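Local coordinates for protein ORF48 (Lactococcus phage TP901-1, PDB 3U6X) that probably forms part of the phage baseplate that attaches to the host cell, its immunoglobulin-like domain packing against chains of other baseplate proteins, at residues Lys3-His8 against Lys99-Val104; Val16-Tyr21 against Val57-Pro62; Tyr21-Gly26 against Ser34-Gly39; Ile25-Asp30 against Thr85-Phe90; Tyr65-Asp70 against Leu79-Glu84. All coordinates share one frame; numbering follows the deposited sequence.

Contact 1 (Lys3-His8 against Lys99-Val104)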
# COMPACT_ATOMS: atom_id res chain seq x y z
N LYS V 3 12.17 -62.28 -0.15
CA LYS V 3 12.70 -61.32 -1.11
C LYS V 3 11.56 -60.86 -2.02
O LYS V 3 10.97 -61.68 -2.72
CB LYS V 3 13.87 -61.91 -1.91
CG LYS V 3 14.87 -60.88 -2.43
CD LYS V 3 16.25 -61.51 -2.58
CE LYS V 3 17.32 -60.54 -3.03
NZ LYS V 3 18.63 -61.23 -3.19
N PHE V 4 11.20 -59.57 -1.93
CA PHE V 4 10.11 -58.94 -2.68
C PHE V 4 10.63 -57.76 -3.50
O PHE V 4 11.55 -57.06 -3.06
CB PHE V 4 9.04 -58.43 -1.70
CG PHE V 4 7.65 -58.31 -2.27
CD1 PHE V 4 6.79 -59.41 -2.29
CD2 PHE V 4 7.18 -57.10 -2.75
CE1 PHE V 4 5.50 -59.29 -2.82
CE2 PHE V 4 5.89 -56.98 -3.28
CZ PHE V 4 5.06 -58.09 -3.31
N VAL V 5 10.04 -57.52 -4.67
CA VAL V 5 10.47 -56.46 -5.58
C VAL V 5 9.40 -55.39 -5.71
O VAL V 5 8.25 -55.69 -6.04
CB VAL V 5 10.90 -56.98 -6.99
CG1 VAL V 5 11.39 -55.83 -7.87
CG2 VAL V 5 11.97 -58.06 -6.93
N LEU V 6 9.78 -54.13 -5.49
CA LEU V 6 8.89 -53.00 -5.66
C LEU V 6 9.40 -52.13 -6.78
O LEU V 6 10.49 -51.53 -6.67
CB LEU V 6 8.74 -52.17 -4.38
CG LEU V 6 8.27 -52.88 -3.12
CD1 LEU V 6 8.42 -51.95 -1.92
CD2 LEU V 6 6.81 -53.34 -3.24
N GLU V 7 8.64 -52.09 -7.88
CA GLU V 7 8.96 -51.25 -9.03
C GLU V 7 8.43 -49.87 -8.70
O GLU V 7 7.36 -49.76 -8.10
CB GLU V 7 8.36 -51.82 -10.33
CG GLU V 7 9.14 -53.01 -10.88
CD GLU V 7 8.73 -53.58 -12.24
OE1 GLU V 7 9.24 -54.67 -12.59
OE2 GLU V 7 7.91 -52.94 -12.94
N HIS V 8 9.19 -48.81 -9.00
CA HIS V 8 8.76 -47.45 -8.66
C HIS V 8 9.03 -46.36 -9.71
O HIS V 8 9.64 -46.63 -10.73
CB HIS V 8 9.31 -47.04 -7.30
CG HIS V 8 10.80 -47.02 -7.23
ND1 HIS V 8 11.51 -45.88 -7.58
CD2 HIS V 8 11.67 -47.98 -6.88
CE1 HIS V 8 12.79 -46.20 -7.44
NE2 HIS V 8 12.94 -47.44 -7.02
N LYS V 99 4.50 -51.50 -9.38
CA LYS V 99 4.34 -52.95 -9.44
C LYS V 99 5.08 -53.58 -8.28
O LYS V 99 6.13 -53.08 -7.88
CB LYS V 99 4.91 -53.50 -10.77
CG LYS V 99 4.34 -54.85 -11.20
CD LYS V 99 5.03 -55.44 -12.45
CE LYS V 99 4.89 -54.61 -13.72
NZ LYS V 99 3.48 -54.21 -13.99
N GLY V 100 4.53 -54.66 -7.76
CA GLY V 100 5.14 -55.45 -6.70
C GLY V 100 4.98 -56.93 -6.93
O GLY V 100 3.90 -57.38 -7.33
N TYR V 101 6.04 -57.71 -6.70
CA TYR V 101 6.05 -59.16 -6.89
C TYR V 101 7.22 -59.81 -6.13
O TYR V 101 8.21 -59.13 -5.83
CB TYR V 101 6.14 -59.52 -8.41
CG TYR V 101 7.25 -58.80 -9.16
CD1 TYR V 101 8.53 -59.32 -9.21
CD2 TYR V 101 7.01 -57.57 -9.77
CE1 TYR V 101 9.57 -58.64 -9.85
CE2 TYR V 101 8.04 -56.87 -10.40
CZ TYR V 101 9.32 -57.40 -10.43
OH TYR V 101 10.34 -56.73 -11.06
N VAL V 102 7.10 -61.13 -5.86
CA VAL V 102 8.15 -61.94 -5.24
C VAL V 102 9.29 -62.05 -6.24
O VAL V 102 9.07 -62.14 -7.45
CB VAL V 102 7.64 -63.33 -4.81
CG1 VAL V 102 8.78 -64.21 -4.29
CG2 VAL V 102 6.53 -63.20 -3.76
N PHE V 103 10.52 -61.99 -5.74
CA PHE V 103 11.72 -62.10 -6.54
C PHE V 103 11.97 -63.56 -6.98
O PHE V 103 11.90 -64.48 -6.15
CB PHE V 103 12.91 -61.55 -5.74
CG PHE V 103 14.22 -61.65 -6.46
CD1 PHE V 103 15.20 -62.55 -6.05
CD2 PHE V 103 14.48 -60.86 -7.57
CE1 PHE V 103 16.42 -62.63 -6.72
CE2 PHE V 103 15.70 -60.95 -8.25
CZ PHE V 103 16.66 -61.84 -7.82
N VAL V 104 12.23 -63.76 -8.30
CA VAL V 104 12.56 -65.04 -8.92
C VAL V 104 14.05 -65.01 -9.31
O VAL V 104 14.43 -64.27 -10.22
CB VAL V 104 11.65 -65.36 -10.13
CG1 VAL V 104 12.09 -66.66 -10.82
CG2 VAL V 104 10.18 -65.43 -9.72
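An antiparallel ladder of four pairs joins F4, V5, L6 and E7 to V102, Y101, G100 and K99, laying the last strand of the chain along the first. V5 and Y101 exchange two backbone bonds, V5 N to Y101 O at 2.7 Å and Y101 N to V5 O at 3.1 Å. E7 N bonds K99 O, and past the last pair F103 N donates to K3 O.

The two faces of the ladder differ. One carries V5, E7, K99 and Y101. The tyrosine CG takes the crowded position between N and carbonyl carbon (chi1 50°), and V5 CB sits over one face of the ring, 4.0 Å from its centre. Y101 OH donates to E7 OE1 at 2.8 Å, reaching its anti side with carboxylate and ring planes nearly perpendicular (89°); OE1 also has a long, weak ion pair with K56. E7 runs alongside K99, OE2 3.5 Å from CE, while NZ stays too distant for a bond. On the face of F4, the phenyl ring turns back over the partner strand and receives Y101 O above its centre, 3.6 Å from the plane. Beyond the ladder, F103 CB lies 3.8 Å from V5 CG2, and the stem of K3 passes beside the F103 ring.

F4 also stacks with F90 and touches L79 and V81, so this face closes onto the interior of the domain. Strand 56-60 lies on the other flank of strand 3-8, through backbone hydrogen bonds of F4 with V59 and L6 with V57, leaving 97-102 outermost within the chain.

Contact 2 (Val16-Tyr21 against Val57-Pro62)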
# COMPACT_ATOMS: atom_id res chain seq x y z
N VAL V 16 12.02 -47.67 2.07
CA VAL V 16 10.88 -48.57 2.17
C VAL V 16 10.81 -49.04 3.62
O VAL V 16 11.83 -49.41 4.22
CB VAL V 16 10.96 -49.76 1.16
CG1 VAL V 16 9.77 -50.71 1.31
CG2 VAL V 16 11.03 -49.26 -0.27
N LYS V 17 9.60 -48.98 4.19
CA LYS V 17 9.31 -49.43 5.54
C LYS V 17 8.18 -50.45 5.47
O LYS V 17 7.15 -50.22 4.82
CB LYS V 17 8.99 -48.26 6.45
CG LYS V 17 10.23 -47.58 7.02
CD LYS V 17 9.89 -46.16 7.46
CE LYS V 17 11.06 -45.47 8.12
NZ LYS V 17 10.74 -44.04 8.40
N VAL V 18 8.43 -51.64 6.07
CA VAL V 18 7.51 -52.77 6.03
C VAL V 18 6.95 -53.02 7.42
O VAL V 18 7.71 -52.98 8.39
CB VAL V 18 8.14 -54.04 5.41
CG1 VAL V 18 7.13 -55.17 5.28
CG2 VAL V 18 8.76 -53.74 4.05
N THR V 19 5.61 -53.25 7.50
CA THR V 19 4.85 -53.55 8.71
C THR V 19 3.96 -54.80 8.52
O THR V 19 3.50 -55.10 7.41
CB THR V 19 4.07 -52.34 9.22
OG1 THR V 19 3.26 -51.79 8.18
CG2 THR V 19 4.94 -51.28 9.83
N SER V 20 3.73 -55.52 9.62
CA SER V 20 2.92 -56.74 9.69
C SER V 20 1.83 -56.55 10.73
O SER V 20 2.11 -56.15 11.86
CB SER V 20 3.80 -57.92 10.08
OG SER V 20 3.07 -59.14 10.08
N TYR V 21 0.59 -56.82 10.34
CA TYR V 21 -0.57 -56.70 11.22
C TYR V 21 -1.74 -57.57 10.76
O TYR V 21 -1.85 -57.93 9.58
CB TYR V 21 -1.02 -55.22 11.41
CG TYR V 21 -1.17 -54.45 10.11
CD1 TYR V 21 -0.09 -53.76 9.56
CD2 TYR V 21 -2.38 -54.43 9.43
CE1 TYR V 21 -0.21 -53.11 8.34
CE2 TYR V 21 -2.51 -53.76 8.22
CZ TYR V 21 -1.42 -53.11 7.67
OH TYR V 21 -1.55 -52.44 6.48
N VAL V 57 13.31 -51.70 -6.14
CA VAL V 57 13.80 -51.88 -4.78
C VAL V 57 13.70 -53.38 -4.50
O VAL V 57 12.62 -53.96 -4.66
CB VAL V 57 13.01 -51.08 -3.70
CG1 VAL V 57 13.73 -51.11 -2.37
CG2 VAL V 57 12.78 -49.65 -4.13
N TYR V 58 14.79 -53.98 -4.03
CA TYR V 58 14.78 -55.37 -3.59
C TYR V 58 14.69 -55.35 -2.07
O TYR V 58 15.58 -54.81 -1.42
CB TYR V 58 16.01 -56.11 -4.10
CG TYR V 58 16.18 -56.00 -5.60
CD1 TYR V 58 15.43 -56.80 -6.47
CD2 TYR V 58 17.10 -55.12 -6.16
CE1 TYR V 58 15.57 -56.69 -7.85
CE2 TYR V 58 17.25 -55.01 -7.54
CZ TYR V 58 16.49 -55.80 -8.38
OH TYR V 58 16.64 -55.68 -9.74
N VAL V 59 13.56 -55.81 -1.52
CA VAL V 59 13.25 -55.82 -0.09
C VAL V 59 13.43 -57.22 0.46
O VAL V 59 12.65 -58.12 0.15
CB VAL V 59 11.81 -55.29 0.17
CG1 VAL V 59 11.55 -55.14 1.66
CG2 VAL V 59 11.58 -53.95 -0.55
N GLU V 60 14.46 -57.40 1.28
CA GLU V 60 14.78 -58.66 1.95
C GLU V 60 14.29 -58.59 3.41
O GLU V 60 14.68 -57.70 4.14
CB GLU V 60 16.28 -58.93 1.90
CG GLU V 60 16.65 -59.99 0.89
CD GLU V 60 17.48 -61.12 1.47
OE1 GLU V 60 16.94 -62.23 1.61
OE2 GLU V 60 18.67 -60.88 1.81
N MET V 61 13.43 -59.53 3.81
CA MET V 61 12.79 -59.63 5.12
C MET V 61 13.06 -61.03 5.71
O MET V 61 13.30 -61.94 4.93
CB MET V 61 11.26 -59.51 4.91
CG MET V 61 10.81 -58.18 4.42
SD MET V 61 9.14 -58.27 3.78
CE MET V 61 9.51 -58.32 2.07
N PRO V 62 12.91 -61.28 7.03
CA PRO V 62 13.06 -62.65 7.52
C PRO V 62 11.94 -63.53 6.94
O PRO V 62 10.81 -63.06 6.71
CB PRO V 62 12.91 -62.51 9.04
CG PRO V 62 13.16 -61.09 9.33
CD PRO V 62 12.59 -60.37 8.15
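V16 and V18 meet V57, V59 and M61 through side chains alone, with no hydrogen bond across. The four valines share one rotamer, CG1 anti to the backbone N and CG2 beside it, and with this rotamer the two branches meet as follows. V16 sends CG2 to V57 CG1 at 3.9 Å, the two side chains sliding past each other in opposite directions, while its CG1 turns to V59 CG2 at 4.2 Å. One step along, V18 CG2 packs on V59 CG1, again at 3.9 Å and obliquely. Each methyl of V59 thus serves a different valine of the other strand.

The strands run in the same general direction, the segment axes 36° apart and 9.4 Å from each other, and are not paired: strand 43-53 lies between them in the sheet order. Turning side chains inward from two such strands builds a buried apolar core, consistent with the immunoglobulin-like family of the domain. L6 adds to it beside V16, and F90 and V48 beside V18.

M61 extends the row just past the strand end. Its CG is anti to the carbonyl carbon (chi1 -66°), and a nearly extended chi2 of 164° carries SD to within 4.0 Å of V18 CG1, where the two side chains cross at about a right angle.

Contact 3 (Tyr21-Gly26 against Ser34-Gly39)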
# COMPACT_ATOMS: atom_id res chain seq x y z
N TYR V 21 0.59 -56.82 10.34
CA TYR V 21 -0.57 -56.70 11.22
C TYR V 21 -1.74 -57.57 10.76
O TYR V 21 -1.85 -57.93 9.58
CB TYR V 21 -1.02 -55.22 11.41
CG TYR V 21 -1.17 -54.45 10.11
CD1 TYR V 21 -0.09 -53.76 9.56
CD2 TYR V 21 -2.38 -54.43 9.43
CE1 TYR V 21 -0.21 -53.11 8.34
CE2 TYR V 21 -2.51 -53.76 8.22
CZ TYR V 21 -1.42 -53.11 7.67
OH TYR V 21 -1.55 -52.44 6.48
N LYS V 22 -2.62 -57.90 11.72
CA LYS V 22 -3.78 -58.76 11.60
C LYS V 22 -5.06 -57.95 11.90
O LYS V 22 -5.04 -57.01 12.70
CB LYS V 22 -3.63 -59.89 12.64
CG LYS V 22 -4.55 -61.09 12.48
CD LYS V 22 -4.26 -62.21 13.48
CE LYS V 22 -3.16 -63.15 13.01
NZ LYS V 22 -3.35 -64.54 13.53
N ASN V 23 -6.19 -58.37 11.30
CA ASN V 23 -7.51 -57.80 11.53
C ASN V 23 -7.72 -56.33 11.15
O ASN V 23 -8.60 -55.67 11.71
CB ASN V 23 -8.06 -58.14 12.94
CG ASN V 23 -8.53 -59.57 13.05
OD1 ASN V 23 -9.21 -60.11 12.15
ND2 ASN V 23 -8.21 -60.21 14.17
N ALA V 24 -6.97 -55.83 10.17
CA ALA V 24 -7.15 -54.46 9.72
C ALA V 24 -8.53 -54.34 9.06
O ALA V 24 -9.13 -55.34 8.69
CB ALA V 24 -6.05 -54.10 8.72
N ILE V 25 -9.05 -53.13 8.96
CA ILE V 25 -10.33 -52.82 8.35
C ILE V 25 -10.57 -53.61 7.04
O ILE V 25 -9.70 -53.61 6.17
CB ILE V 25 -10.39 -51.24 8.26
CG1 ILE V 25 -11.42 -50.65 9.19
CG2 ILE V 25 -10.45 -50.60 6.86
CD1 ILE V 25 -10.95 -50.56 10.60
N GLY V 26 -11.65 -54.38 7.01
CA GLY V 26 -12.04 -55.17 5.85
C GLY V 26 -11.32 -56.49 5.65
O GLY V 26 -11.51 -57.13 4.61
N SER V 34 -15.90 -57.13 13.17
CA SER V 34 -16.17 -58.42 13.82
C SER V 34 -15.00 -58.96 14.65
O SER V 34 -15.22 -59.82 15.50
CB SER V 34 -16.61 -59.45 12.79
OG SER V 34 -15.51 -59.84 11.97
N GLY V 35 -13.78 -58.46 14.41
CA GLY V 35 -12.56 -58.86 15.10
C GLY V 35 -12.43 -58.38 16.54
O GLY V 35 -13.25 -57.60 17.02
N PRO V 36 -11.38 -58.86 17.26
CA PRO V 36 -11.23 -58.45 18.67
C PRO V 36 -10.74 -57.03 18.89
O PRO V 36 -11.02 -56.46 19.95
CB PRO V 36 -10.24 -59.48 19.23
CG PRO V 36 -9.45 -59.95 18.05
CD PRO V 36 -10.35 -59.84 16.86
N VAL V 37 -9.95 -56.47 17.95
CA VAL V 37 -9.42 -55.11 18.08
C VAL V 37 -9.81 -54.36 16.82
O VAL V 37 -9.25 -54.62 15.75
CB VAL V 37 -7.88 -55.04 18.36
CG1 VAL V 37 -7.42 -53.61 18.64
CG2 VAL V 37 -7.46 -55.96 19.51
N PHE V 38 -10.80 -53.44 16.94
CA PHE V 38 -11.27 -52.65 15.81
C PHE V 38 -10.13 -51.78 15.28
O PHE V 38 -9.50 -51.07 16.05
CB PHE V 38 -12.51 -51.79 16.16
CG PHE V 38 -12.94 -50.91 15.01
CD1 PHE V 38 -13.54 -51.47 13.88
CD2 PHE V 38 -12.64 -49.55 15.00
CE1 PHE V 38 -13.89 -50.67 12.79
CE2 PHE V 38 -12.98 -48.76 13.90
CZ PHE V 38 -13.61 -49.32 12.81
N GLY V 39 -9.88 -51.86 13.98
CA GLY V 39 -8.82 -51.10 13.33
C GLY V 39 -7.56 -51.90 13.05
O GLY V 39 -6.77 -51.50 12.19
O HOH W 1 -10.55 -53.98 12.46
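I25 reaches F38 and G39 with the last atom of its side chain. From CB, which points neither at nor away from the loop S34-G39, the longer branch leaves through CG1, and a chi2 of 79° bends CD1 round into the loop. There the methyl lies 3.5 Å from G39 CA and 3.7 Å from F38 CE1, with CZ equally near. The I25 and F38 side chains cross at a slant, so the touch is that of a single methyl set obliquely to the ring beside CE1 and CZ. I25 also packs on F32 and on an apolar side chain of another protein's chain.

Y21-G26 leaves the end of strand 16-22, and S34-G39 lies in the loop that follows, a long loop of the immunoglobulin-like domain, which doubles back on itself before strand 43-53. The centre of the contact lies about 17 Å from the centre of the chain. Other proteins of the assembly use this projection: I25 and F38 each make backbone hydrogen bonds to neighbouring chains, consistent with a docking role.

No direct hydrogen bond joins the two limbs. A water does so instead, donating to N23 O at 2.7 Å and accepting from G39 N at 2.7 Å, and it ties together two backbone groups too distant to pair. Farther out, the N23 and P36 side chains cross at about a right angle, ND2 3.5 Å from P36 CD.

Contact 4 (Ile25-Asp30 against Thr85-Phe90)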
# COMPACT_ATOMS: atom_id res chain seq x y z
N ILE V 25 -9.05 -53.13 8.96
CA ILE V 25 -10.33 -52.82 8.35
C ILE V 25 -10.57 -53.61 7.04
O ILE V 25 -9.70 -53.61 6.17
CB ILE V 25 -10.39 -51.24 8.26
CG1 ILE V 25 -11.42 -50.65 9.19
CG2 ILE V 25 -10.45 -50.60 6.86
CD1 ILE V 25 -10.95 -50.56 10.60
N GLY V 26 -11.65 -54.38 7.01
CA GLY V 26 -12.04 -55.17 5.85
C GLY V 26 -11.32 -56.49 5.65
O GLY V 26 -11.51 -57.13 4.61
N THR V 27 -10.49 -56.93 6.63
CA THR V 27 -9.78 -58.21 6.54
C THR V 27 -10.32 -59.20 7.55
O THR V 27 -10.01 -60.39 7.47
CB THR V 27 -8.25 -58.04 6.63
OG1 THR V 27 -7.91 -57.58 7.93
CG2 THR V 27 -7.69 -57.12 5.56
N GLU V 28 -11.14 -58.72 8.49
CA GLU V 28 -11.77 -59.53 9.54
C GLU V 28 -12.59 -60.68 8.93
O GLU V 28 -13.28 -60.47 7.93
CB GLU V 28 -12.66 -58.65 10.43
CG GLU V 28 -12.02 -57.36 10.92
CD GLU V 28 -12.50 -56.06 10.28
OE1 GLU V 28 -12.70 -56.03 9.04
OE2 GLU V 28 -12.64 -55.06 11.02
N THR V 29 -12.48 -61.89 9.51
CA THR V 29 -13.15 -63.11 9.03
C THR V 29 -14.67 -62.97 8.93
O THR V 29 -15.23 -63.23 7.86
CB THR V 29 -12.71 -64.35 9.85
OG1 THR V 29 -11.29 -64.41 9.91
CG2 THR V 29 -13.23 -65.66 9.25
N ASP V 30 -15.32 -62.54 10.02
CA ASP V 30 -16.77 -62.42 10.07
C ASP V 30 -17.35 -61.03 9.72
O ASP V 30 -18.39 -60.62 10.25
CB ASP V 30 -17.32 -63.04 11.38
CG ASP V 30 -18.64 -63.81 11.23
OD1 ASP V 30 -18.79 -64.56 10.22
OD2 ASP V 30 -19.50 -63.69 12.14
N THR V 85 -6.90 -62.54 7.12
CA THR V 85 -6.81 -61.51 8.16
C THR V 85 -5.41 -60.89 8.26
O THR V 85 -5.25 -59.87 8.94
CB THR V 85 -7.22 -62.09 9.53
OG1 THR V 85 -6.26 -63.03 10.02
CG2 THR V 85 -8.60 -62.70 9.52
N GLN V 86 -4.41 -61.51 7.65
CA GLN V 86 -3.01 -61.09 7.72
C GLN V 86 -2.60 -60.17 6.57
O GLN V 86 -2.86 -60.46 5.40
CB GLN V 86 -2.09 -62.33 7.82
CG GLN V 86 -0.59 -62.06 8.03
CD GLN V 86 -0.20 -61.34 9.30
OE1 GLN V 86 -0.83 -61.49 10.37
NE2 GLN V 86 0.91 -60.57 9.19
N VAL V 87 -1.96 -59.04 6.93
CA VAL V 87 -1.49 -58.03 5.99
C VAL V 87 0.01 -57.78 6.18
O VAL V 87 0.49 -57.73 7.31
CB VAL V 87 -2.30 -56.69 6.06
CG1 VAL V 87 -1.78 -55.66 5.06
CG2 VAL V 87 -3.80 -56.92 5.84
N LEU V 88 0.74 -57.67 5.06
CA LEU V 88 2.14 -57.27 4.94
C LEU V 88 2.10 -55.93 4.14
O LEU V 88 1.69 -55.89 2.97
CB LEU V 88 2.99 -58.35 4.24
CG LEU V 88 4.52 -58.17 4.30
CD1 LEU V 88 5.05 -58.30 5.75
CD2 LEU V 88 5.21 -59.17 3.40
N CYS V 89 2.41 -54.82 4.83
CA CYS V 89 2.32 -53.46 4.31
C CYS V 89 3.67 -52.88 3.92
O CYS V 89 4.60 -52.86 4.73
CB CYS V 89 1.60 -52.59 5.34
SG CYS V 89 1.45 -50.84 4.90
N PHE V 90 3.76 -52.37 2.68
CA PHE V 90 4.97 -51.75 2.14
C PHE V 90 4.70 -50.27 1.95
O PHE V 90 3.81 -49.91 1.19
CB PHE V 90 5.40 -52.40 0.81
CG PHE V 90 5.79 -53.86 0.89
CD1 PHE V 90 7.12 -54.25 0.96
CD2 PHE V 90 4.81 -54.86 0.87
CE1 PHE V 90 7.48 -55.59 1.04
CE2 PHE V 90 5.17 -56.21 0.93
CZ PHE V 90 6.50 -56.57 1.01
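T27 and T29 meet T85 through oxygens set against its methyl, and T27 meets V87 methyl to methyl. Here the loop following strand 16-22 folds back against the start of strand 86-92 in the immunoglobulin-like domain. The apolar part is a single touch: T27 CG2 meets V87 CG2 at 3.9 Å, the side chains crossing at about a right angle.

Weakly polar contacts gather at T85. Its CG2 touches T27 O at 3.4 Å and T29 OG1 at 3.2 Å, two oxygens that sit about a right angle apart as seen from the methyl. That methyl stands anti to the carbonyl carbon of T85 (chi1 69° for OG1), which turns it rather than the hydroxyl toward the loop. T85 CA lies 3.5 Å from T27 O in a CA-H...O approach with an angle of 139° at the hydrogen, and no conventional hydrogen bond crosses between the segments.

The hydrogen bonds nearby lie within the loop, two of them weak. T27 OG1 bonds A24 O, while CG2 faces V87. E28 folds back so that OE1 takes a weak bond from G26 N at 2.8 Å, and its OE2 has a weak partner in D33 N.

Strand 86-92 is flanked by 16-22 and 78-83: backbone hydrogen bonds join V87 to Y21, L88 to V81 and T85 to N23. T27 reaches across to I82 of strand 78-83, while the backbone of a neighbouring chain of another protein packs on both T27 and V87.

Contact 5 (Tyr65-Asp70 against Leu79-Glu84)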
# COMPACT_ATOMS: atom_id res chain seq x y z
N TYR V 65 8.22 -63.64 7.87
CA TYR V 65 7.34 -62.64 7.29
C TYR V 65 6.81 -62.98 5.90
O TYR V 65 5.91 -62.29 5.43
CB TYR V 65 7.87 -61.19 7.44
CG TYR V 65 7.93 -60.74 8.89
CD1 TYR V 65 6.78 -60.40 9.59
CD2 TYR V 65 9.15 -60.68 9.57
CE1 TYR V 65 6.83 -60.00 10.93
CE2 TYR V 65 9.22 -60.27 10.90
CZ TYR V 65 8.05 -59.93 11.58
OH TYR V 65 8.12 -59.52 12.89
N THR V 66 7.32 -64.09 5.28
CA THR V 66 6.80 -64.56 3.98
C THR V 66 5.32 -64.82 4.05
O THR V 66 4.84 -65.51 4.95
CB THR V 66 7.60 -65.68 3.24
OG1 THR V 66 6.71 -66.47 2.44
CG2 THR V 66 8.33 -66.59 4.11
N LEU V 67 4.61 -64.17 3.16
CA LEU V 67 3.16 -64.18 3.09
C LEU V 67 2.82 -63.80 1.68
O LEU V 67 2.85 -62.64 1.32
CB LEU V 67 2.54 -63.14 4.06
CG LEU V 67 1.03 -63.06 4.12
CD1 LEU V 67 0.51 -63.89 5.23
CD2 LEU V 67 0.58 -61.63 4.23
N ALA V 68 2.57 -64.77 0.85
CA ALA V 68 2.14 -64.47 -0.49
C ALA V 68 0.65 -64.82 -0.50
O ALA V 68 0.25 -65.93 -0.16
CB ALA V 68 2.91 -65.30 -1.51
N GLY V 69 -0.13 -63.78 -0.72
CA GLY V 69 -1.57 -63.79 -0.84
C GLY V 69 -1.88 -62.88 -2.00
O GLY V 69 -1.17 -62.90 -3.01
N ASP V 70 -2.89 -62.02 -1.86
CA ASP V 70 -3.25 -61.07 -2.91
C ASP V 70 -2.47 -59.77 -2.83
O ASP V 70 -2.48 -59.11 -1.80
CB ASP V 70 -4.75 -60.80 -2.94
CG ASP V 70 -5.55 -61.92 -3.58
OD1 ASP V 70 -5.19 -62.34 -4.72
OD2 ASP V 70 -6.54 -62.37 -2.97
N LEU V 79 1.80 -50.51 -1.12
CA LEU V 79 1.46 -51.83 -1.66
C LEU V 79 1.20 -52.72 -0.45
O LEU V 79 1.95 -52.68 0.53
CB LEU V 79 2.61 -52.42 -2.50
CG LEU V 79 2.37 -53.80 -3.16
CD1 LEU V 79 2.99 -53.85 -4.51
CD2 LEU V 79 2.92 -54.93 -2.33
N LEU V 80 0.13 -53.52 -0.54
CA LEU V 80 -0.23 -54.48 0.50
C LEU V 80 -0.20 -55.88 -0.08
O LEU V 80 -0.43 -56.05 -1.28
CB LEU V 80 -1.66 -54.25 1.03
CG LEU V 80 -2.03 -52.91 1.65
CD1 LEU V 80 -3.48 -52.92 2.03
CD2 LEU V 80 -1.19 -52.59 2.86
N VAL V 81 0.03 -56.87 0.78
CA VAL V 81 -0.11 -58.29 0.49
C VAL V 81 -1.11 -58.72 1.56
O VAL V 81 -0.87 -58.53 2.75
CB VAL V 81 1.20 -59.09 0.55
CG1 VAL V 81 0.93 -60.56 0.23
CG2 VAL V 81 2.25 -58.51 -0.41
N ILE V 82 -2.28 -59.21 1.13
CA ILE V 82 -3.35 -59.67 2.03
C ILE V 82 -3.63 -61.17 1.85
O ILE V 82 -3.91 -61.62 0.74
CB ILE V 82 -4.65 -58.83 1.90
CG1 ILE V 82 -4.34 -57.32 1.90
CG2 ILE V 82 -5.66 -59.18 2.99
CD1 ILE V 82 -5.50 -56.36 1.53
N LYS V 83 -3.53 -61.94 2.95
CA LYS V 83 -3.85 -63.36 3.03
C LYS V 83 -4.81 -63.48 4.21
O LYS V 83 -4.37 -63.55 5.35
CB LYS V 83 -2.58 -64.24 3.20
CG LYS V 83 -2.85 -65.74 3.06
CD LYS V 83 -1.57 -66.56 3.18
CE LYS V 83 -1.80 -67.88 3.90
NZ LYS V 83 -2.07 -67.69 5.36
N GLU V 84 -6.11 -63.42 3.90
CA GLU V 84 -7.23 -63.49 4.85
C GLU V 84 -7.19 -62.30 5.83
O GLU V 84 -7.38 -61.18 5.39
CB GLU V 84 -7.35 -64.87 5.56
CG GLU V 84 -7.31 -66.12 4.69
CD GLU V 84 -6.85 -67.40 5.37
OE1 GLU V 84 -5.97 -67.36 6.25
OE2 GLU V 84 -7.36 -68.47 4.96
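D70 and I82 exchange two backbone hydrogen bonds, D70 N to I82 O at 2.8 Å and I82 N to D70 O at 2.9 Å, and V81 CA adds a CA-H...O approach to D70 O at 3.4 Å. Before this pair the incoming chain lies across the strand rather than beside it, the touching parts running 102° apart. L67 packs on the C-terminal part of strand 78-83, at V81 and K83. Its CG is anti to the backbone N (chi1 -179°), and from there the methyls divide: CD1 packs 3.7 Å from K83 CB, with the two side chains slanting across each other, and CD2 lies 4.2 Å from V81 CG1, where the side chains slide past in opposite directions. K83 then leads its amine away from the loop.

Around them, V81 bonds L88 through the backbone, Q86 backs L67, and I82 rests on I72. On I82 also packs a basic side chain from a chain of another protein.

A crossing loop that passes G69 and enters the ladder at D70 starts the beta hairpin of strands 70-74 and 78-83, whose first strand is outermost in the sheet within this chain.

Contact 2 is the fully buried one, made of side-chain packing alone, whereas contacts 1 and 5 use backbone bonds and bring in the two outermost strands of the chain's sheet, contact 5 only where D70 begins its strand. A polar side-chain bond, Y101 to E7, belongs to contact 1 alone. Strand 86-92, which carries the largely buried contact 4, runs on into the interior beside contact 1, and L79 brings contact 5 to the same place. Contacts 3 and 4 share I25 and G26 at the far end of the domain: one is bridged by water, the other rests on threonine and valine methyls, and both border chains of other proteins. Strand 16-22 serves contacts 2 and 3, passing from apolar core to assembly interface.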